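Local atomic coordinates of 2-dehydro-3-deoxyphosphogluconate aldolase (PDB entry 3NZR), a protein that belongs to the KDGP aldolase family of the TIM-barrel clan, in which a core of parallel strands is surrounded by helices. Residues A26-D31 against T231-V236; A32-V37 against T238-T243. All coordinates share one frame; numbering follows the deposited sequence.

Interaction 1: A26-D31 against T231-V236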
loop_
_atom_site.group_PDB
_atom_site.type_symbol
_atom_site.label_atom_id
_atom_site.label_comp_id
_atom_site.label_asym_id
_atom_site.label_seq_id
_atom_site.Cartn_x
_atom_site.Cartn_y
_atom_site.Cartn_z
ATOM N N ALA A 26 -8.295 27.170 -15.906
ATOM C CA ALA A 26 -7.624 25.980 -16.429
ATOM C C ALA A 26 -7.258 26.068 -17.927
ATOM O O ALA A 26 -6.131 25.755 -18.302
ATOM C CB ALA A 26 -8.437 24.740 -16.191
ATOM N N ALA A 27 -8.206 26.493 -18.752
ATOM C CA ALA A 27 -7.946 26.801 -20.182
ATOM C C ALA A 27 -6.776 27.750 -20.361
ATOM O O ALA A 27 -5.874 27.492 -21.190
ATOM C CB ALA A 27 -9.203 27.380 -20.846
ATOM N N ASP A 28 -6.787 28.861 -19.590
ATOM C CA ASP A 28 -5.714 29.865 -19.698
ATOM C C ASP A 28 -4.380 29.287 -19.259
ATOM O O ASP A 28 -3.365 29.556 -19.848
ATOM C CB ASP A 28 -6.013 31.153 -18.876
ATOM C CG ASP A 28 -7.247 31.953 -19.400
ATOM O OD1 ASP A 28 -7.866 31.559 -20.426
ATOM O OD2 ASP A 28 -7.600 32.974 -18.738
ATOM N N ILE A 29 -4.410 28.457 -18.208
ATOM C CA ILE A 29 -3.184 27.873 -17.689
ATOM C C ILE A 29 -2.600 26.933 -18.716
ATOM O O ILE A 29 -1.401 26.981 -18.983
ATOM C CB ILE A 29 -3.454 27.100 -16.371
ATOM C CG1 ILE A 29 -3.689 28.072 -15.209
ATOM C CG2 ILE A 29 -2.320 26.070 -16.091
ATOM C CD1 ILE A 29 -4.455 27.350 -14.017
ATOM N N TYR A 30 -3.454 26.136 -19.324
ATOM C CA TYR A 30 -3.025 25.138 -20.343
ATOM C C TYR A 30 -2.360 25.830 -21.564
ATOM O O TYR A 30 -1.240 25.469 -21.960
ATOM C CB TYR A 30 -4.213 24.287 -20.778
ATOM C CG TYR A 30 -3.844 23.119 -21.649
ATOM C CD1 TYR A 30 -3.351 21.934 -21.101
ATOM C CD2 TYR A 30 -3.973 23.198 -23.019
ATOM C CE1 TYR A 30 -3.000 20.859 -21.928
ATOM C CE2 TYR A 30 -3.649 22.144 -23.833
ATOM C CZ TYR A 30 -3.175 20.973 -23.297
ATOM O OH TYR A 30 -2.834 19.941 -24.164
ATOM N N ASP A 31 -2.990 26.881 -22.055
ATOM C CA ASP A 31 -2.400 27.705 -23.144
ATOM C C ASP A 31 -1.053 28.335 -22.738
ATOM O O ASP A 31 -0.069 28.248 -23.449
ATOM C CB ASP A 31 -3.338 28.829 -23.545
ATOM C CG ASP A 31 -4.656 28.334 -24.192
ATOM O OD1 ASP A 31 -4.700 27.173 -24.698
ATOM O OD2 ASP A 31 -5.660 29.110 -24.206
ATOM N N THR A 231 -4.990 31.090 -10.645
ATOM C CA THR A 231 -3.568 30.984 -10.852
ATOM C C THR A 231 -3.242 31.924 -12.038
ATOM O O THR A 231 -3.942 31.885 -13.028
ATOM C CB THR A 231 -3.144 29.505 -11.145
ATOM O OG1 THR A 231 -3.262 28.697 -9.931
ATOM C CG2 THR A 231 -1.718 29.454 -11.722
ATOM N N ARG A 232 -2.197 32.725 -11.906
ATOM C CA ARG A 232 -1.885 33.745 -12.897
ATOM C C ARG A 232 -1.263 33.108 -14.111
ATOM O O ARG A 232 -0.157 32.520 -14.014
ATOM C CB ARG A 232 -0.879 34.748 -12.367
ATOM C CG ARG A 232 -1.332 35.553 -11.206
ATOM C CD ARG A 232 -0.285 36.592 -10.890
ATOM N NE ARG A 232 -0.619 37.107 -9.588
ATOM C CZ ARG A 232 -0.116 36.693 -8.432
ATOM N NH1 ARG A 232 0.851 35.789 -8.369
ATOM N NH2 ARG A 232 -0.567 37.246 -7.315
ATOM N N PRO A 233 -1.933 33.243 -15.264
ATOM C CA PRO A 233 -1.355 32.641 -16.486
ATOM C C PRO A 233 0.013 33.211 -16.807
ATOM O O PRO A 233 0.911 32.489 -17.267
ATOM C CB PRO A 233 -2.412 32.957 -17.540
ATOM C CG PRO A 233 -3.657 32.947 -16.751
ATOM C CD PRO A 233 -3.280 33.721 -15.521
ATOM N N GLU A 234 0.211 34.486 -16.518
ATOM C CA GLU A 234 1.538 35.096 -16.770
ATOM C C GLU A 234 2.680 34.478 -15.934
ATOM O O GLU A 234 3.844 34.436 -16.365
ATOM C CB GLU A 234 1.493 36.654 -16.646
ATOM C CG GLU A 234 1.292 37.182 -15.220
ATOM C CD GLU A 234 -0.170 37.515 -14.859
ATOM O OE1 GLU A 234 -0.358 38.485 -14.054
ATOM O OE2 GLU A 234 -1.113 36.824 -15.363
ATOM N N ASP A 235 2.365 34.008 -14.721
ATOM C CA ASP A 235 3.337 33.283 -13.890
ATOM C C ASP A 235 3.642 31.843 -14.379
ATOM O O ASP A 235 4.791 31.388 -14.328
ATOM C CB ASP A 235 2.876 33.227 -12.430
ATOM C CG ASP A 235 2.940 34.621 -11.720
ATOM O OD1 ASP A 235 3.266 35.641 -12.355
ATOM O OD2 ASP A 235 2.646 34.674 -10.502
ATOM N N VAL A 236 2.612 31.138 -14.839
ATOM C CA VAL A 236 2.758 29.870 -15.550
ATOM C C VAL A 236 3.722 30.021 -16.758
ATOM O O VAL A 236 4.570 29.145 -16.976
ATOM C CB VAL A 236 1.387 29.341 -15.935
ATOM C CG1 VAL A 236 1.468 28.060 -16.822
ATOM C CG2 VAL A 236 0.607 29.007 -14.669
#
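Ile-29 and Pro-233 mark the closest approach of the two backbones, their CA atoms 5.2 Å apart. Residues 26-31 run within helix 23-32, whereas 231-236 enter the last helix, 233-247, with Arg-232 as its N-cap and Pro-233 in its first turn. The pair is a worked example of distant parts of a chain becoming neighbours, consistent with the closing of a TIM-barrel-type fold: the helix after strand 16-19 meets the start of the last helix, although about 200 residues separate them.

Ile-29 contributes the largest share of the buried surface. Its CG1 lies anti to the carbonyl carbon (chi1 -74°), which sends the longer branch to Thr-231, where CD1 lies 3.8 Å from Thr-231 CB. The two side chains cross at about a right angle. The shorter branch turns to helix 233-247, Ile-29 CG2 standing 4.3 Å from Val-236 CG1. That same valine methyl, CG1, also packs against the backbone, 3.8 Å from Ile-29 O. The preceding residue, Asp-28, meets the proline ring through its CB, 3.6 Å from Pro-233 CG, at the less buried margin.

The polar groups of Thr-231 are satisfied elsewhere: OG1 bonds to Leu-19 O, and the carbonyl receives Asn-25 ND2. The CB of Arg-232 points away from 26-31, and its NH1 makes a salt bridge to Asp-235 OD2 at 3.0 Å, the oxygen lying close to the guanidinium plane. The contact is mostly carbon against carbon, with one carbonyl oxygen facing a methyl, so the fit rests on shape and burial rather than on directional bonds.

Interaction 2: A32-V37 against T238-T243. With MG (magnesium ion), chain E.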
loop_
_atom_site.group_PDB
_atom_site.type_symbol
_atom_site.label_atom_id
_atom_site.label_comp_id
_atom_site.label_asym_id
_atom_site.label_seq_id
_atom_site.Cartn_x
_atom_site.Cartn_y
_atom_site.Cartn_z
ATOM N N ALA A 32 -1.005 28.920 -21.548
ATOM C CA ALA A 32 0.199 29.579 -21.085
ATOM C C ALA A 32 1.417 28.636 -20.951
ATOM O O ALA A 32 2.577 29.028 -21.222
ATOM C CB ALA A 32 -0.113 30.339 -19.757
ATOM N N ALA A 33 1.176 27.398 -20.540
ATOM C CA ALA A 33 2.237 26.432 -20.397
ATOM C C ALA A 33 2.469 25.667 -21.721
ATOM O O ALA A 33 3.162 24.636 -21.721
ATOM C CB ALA A 33 1.870 25.422 -19.235
ATOM N N GLU A 34 1.807 26.075 -22.814
ATOM C CA GLU A 34 1.911 25.314 -24.113
ATOM C C GLU A 34 1.671 23.805 -23.851
ATOM O O GLU A 34 2.266 22.940 -24.462
ATOM C CB GLU A 34 3.292 25.563 -24.748
ATOM C CG GLU A 34 3.555 26.997 -25.113
ATOM C CD GLU A 34 4.969 27.239 -25.785
ATOM O OE1 GLU A 34 5.905 26.427 -25.672
ATOM O OE2 GLU A 34 5.139 28.258 -26.435
ATOM N N GLY A 35 0.782 23.506 -22.903
ATOM C CA GLY A 35 0.367 22.116 -22.635
ATOM C C GLY A 35 1.234 21.347 -21.669
ATOM O O GLY A 35 0.838 20.299 -21.297
ATOM N N HIS A 36 2.399 21.839 -21.279
ATOM C CA HIS A 36 3.314 21.144 -20.418
ATOM C C HIS A 36 2.954 21.428 -18.952
ATOM O O HIS A 36 3.728 21.968 -18.185
ATOM C CB HIS A 36 4.761 21.516 -20.734
ATOM C CG HIS A 36 5.135 21.277 -22.171
ATOM N ND1 HIS A 36 5.121 20.019 -22.736
ATOM C CD2 HIS A 36 5.399 22.151 -23.187
ATOM C CE1 HIS A 36 5.403 20.122 -24.036
ATOM N NE2 HIS A 36 5.599 21.402 -24.329
ATOM N N VAL A 37 1.760 20.989 -18.582
ATOM C CA VAL A 37 1.217 21.311 -17.236
ATOM C C VAL A 37 0.175 20.260 -16.858
ATOM O O VAL A 37 -0.396 19.616 -17.728
ATOM C CB VAL A 37 0.591 22.712 -17.259
ATOM C CG1 VAL A 37 -0.650 22.723 -18.154
ATOM C CG2 VAL A 37 0.240 23.222 -15.831
ATOM N N THR A 238 6.030 32.403 -17.205
ATOM C CA THR A 238 7.303 32.633 -16.580
ATOM C C THR A 238 7.953 31.317 -16.119
ATOM O O THR A 238 9.133 31.074 -16.364
ATOM C CB THR A 238 7.095 33.633 -15.429
ATOM O OG1 THR A 238 6.447 34.801 -15.968
ATOM C CG2 THR A 238 8.399 34.027 -14.724
ATOM N N LEU A 239 7.203 30.455 -15.444
ATOM C CA LEU A 239 7.759 29.160 -15.056
ATOM C C LEU A 239 8.138 28.307 -16.307
ATOM O O LEU A 239 9.146 27.611 -16.322
ATOM C CB LEU A 239 6.733 28.428 -14.222
ATOM C CG LEU A 239 6.434 28.913 -12.776
ATOM C CD1 LEU A 239 5.125 28.307 -12.269
ATOM C CD2 LEU A 239 7.538 28.514 -11.856
ATOM N N LEU A 240 7.351 28.418 -17.374
ATOM C CA LEU A 240 7.636 27.618 -18.592
ATOM C C LEU A 240 8.923 28.138 -19.203
ATOM O O LEU A 240 9.776 27.342 -19.573
ATOM C CB LEU A 240 6.533 27.652 -19.637
ATOM C CG LEU A 240 6.780 26.947 -20.989
ATOM C CD1 LEU A 240 6.855 25.359 -20.841
ATOM C CD2 LEU A 240 5.707 27.341 -22.046
ATOM N N ASP A 241 9.074 29.452 -19.276
ATOM C CA ASP A 241 10.270 30.012 -19.890
ATOM C C ASP A 241 11.522 29.685 -19.046
ATOM O O ASP A 241 12.567 29.364 -19.583
ATOM C CB ASP A 241 10.123 31.505 -20.049
ATOM C CG ASP A 241 9.232 31.908 -21.249
ATOM O OD1 ASP A 241 8.888 31.057 -22.119
ATOM O OD2 ASP A 241 8.869 33.105 -21.287
HETATM N N MSE A 242 11.388 29.763 -17.719
HETATM C CA MSE A 242 12.434 29.323 -16.821
HETATM C C MSE A 242 12.796 27.865 -17.043
HETATM O O MSE A 242 13.984 27.504 -17.032
HETATM C CB MSE A 242 12.039 29.527 -15.347
HETATM C CG MSE A 242 12.055 30.965 -14.920
HETATM SE SE MSE A 242 11.497 31.175 -13.003
HETATM C CE MSE A 242 11.779 33.141 -12.839
ATOM N N THR A 243 11.788 27.045 -17.299
ATOM C CA THR A 243 12.045 25.638 -17.531
ATOM C C THR A 243 12.841 25.452 -18.869
ATOM O O THR A 243 13.813 24.699 -18.932
ATOM C CB THR A 243 10.714 24.874 -17.505
ATOM O OG1 THR A 243 10.096 25.066 -16.200
ATOM C CG2 THR A 243 10.898 23.367 -17.826
HETATM MG MG MG E . 6.050 21.906 -26.372
HETATM O O HOH W 1 6.562 23.724 -25.873
HETATM O O HOH W 2 4.201 22.538 -26.501
HETATM O O HOH W 3 6.485 22.396 -28.374
HETATM O O HOH W 4 7.929 21.356 -26.337
HETATM O O HOH W 5 5.766 20.169 -26.965
#
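Within 238-243, Leu-240 alone makes the contact, its two methyls reaching into the turn that follows helix 23-32. With CG anti to the backbone N (chi1 175°), the branch projects from the helix toward Ala-33; Ala-33 CA and Leu-240 CA, 5.8 Å apart, are the nearest such pair. Leu-240 CD2 is the busier methyl. It sits 3.6 Å from Ala-32 O, rests almost as close to the carbonyl carbon of Ala-33, and lies against the extended chain of Glu-34, which crosses the leucine at about a right angle and touches it from CB out to OE1. Leu-240 CD1 meets the His-36 ring obliquely, 4.2 Å from His-36 CD2.

The backbone that receives the leucine is a Schellman motif ending helix 23-32. Glu-34, at positive phi, is its C' residue, with Gly-35 N bonded to Tyr-30 O and Glu-34 N to Asp-31 O. A type I' turn from Ala-33 to His-36 overlaps it and delivers the chain to strand 37-42, a helix-to-strand connection of the barrel-type fold.

Beyond the leucine the same turn holds a magnesium ion. His-36 NE2 binds it at 2.1 Å, and five waters complete six ligands. His-36 ND1 is held by Asn-8 O, and Tyr-10 packs edge-to-face with the ring, which would limit its rotation. Glu-34 acts from the second shell: its OE1 accepts from one metal-bound water at 2.8 Å, its backbone O from another. That carbonyl oxygen also lies 3.4 Å above the plane of the His-36 ring, toward its rim, while Glu-34 OE1 has a salt bridge to Lys-244 NZ on the next turn of the leucine's helix.

Overall arrangement
Interactions 1 and 2 lie with centres about 9 Å apart on the same side of the chain's centre. Along the sequence the segments alternate: 26-31 and 32-37 come first, then, some 200 residues later, 231-236 and 238-243. Helix 233-247 serves both, its first turn lying against helix 23-32 and its next turns against the loop leading to strand 37-42. The contacts merge where Val-236 CG1 packs 3.6 Å from Ala-33 CB and Ile-29 CG2 lies 3.8 Å from Val-37 CG2. Together they bring parts near the beginning and end of the chain side by side, as expected for a TIM-barrel-type fold, passing from apolar helix packing to a magnesium-binding turn.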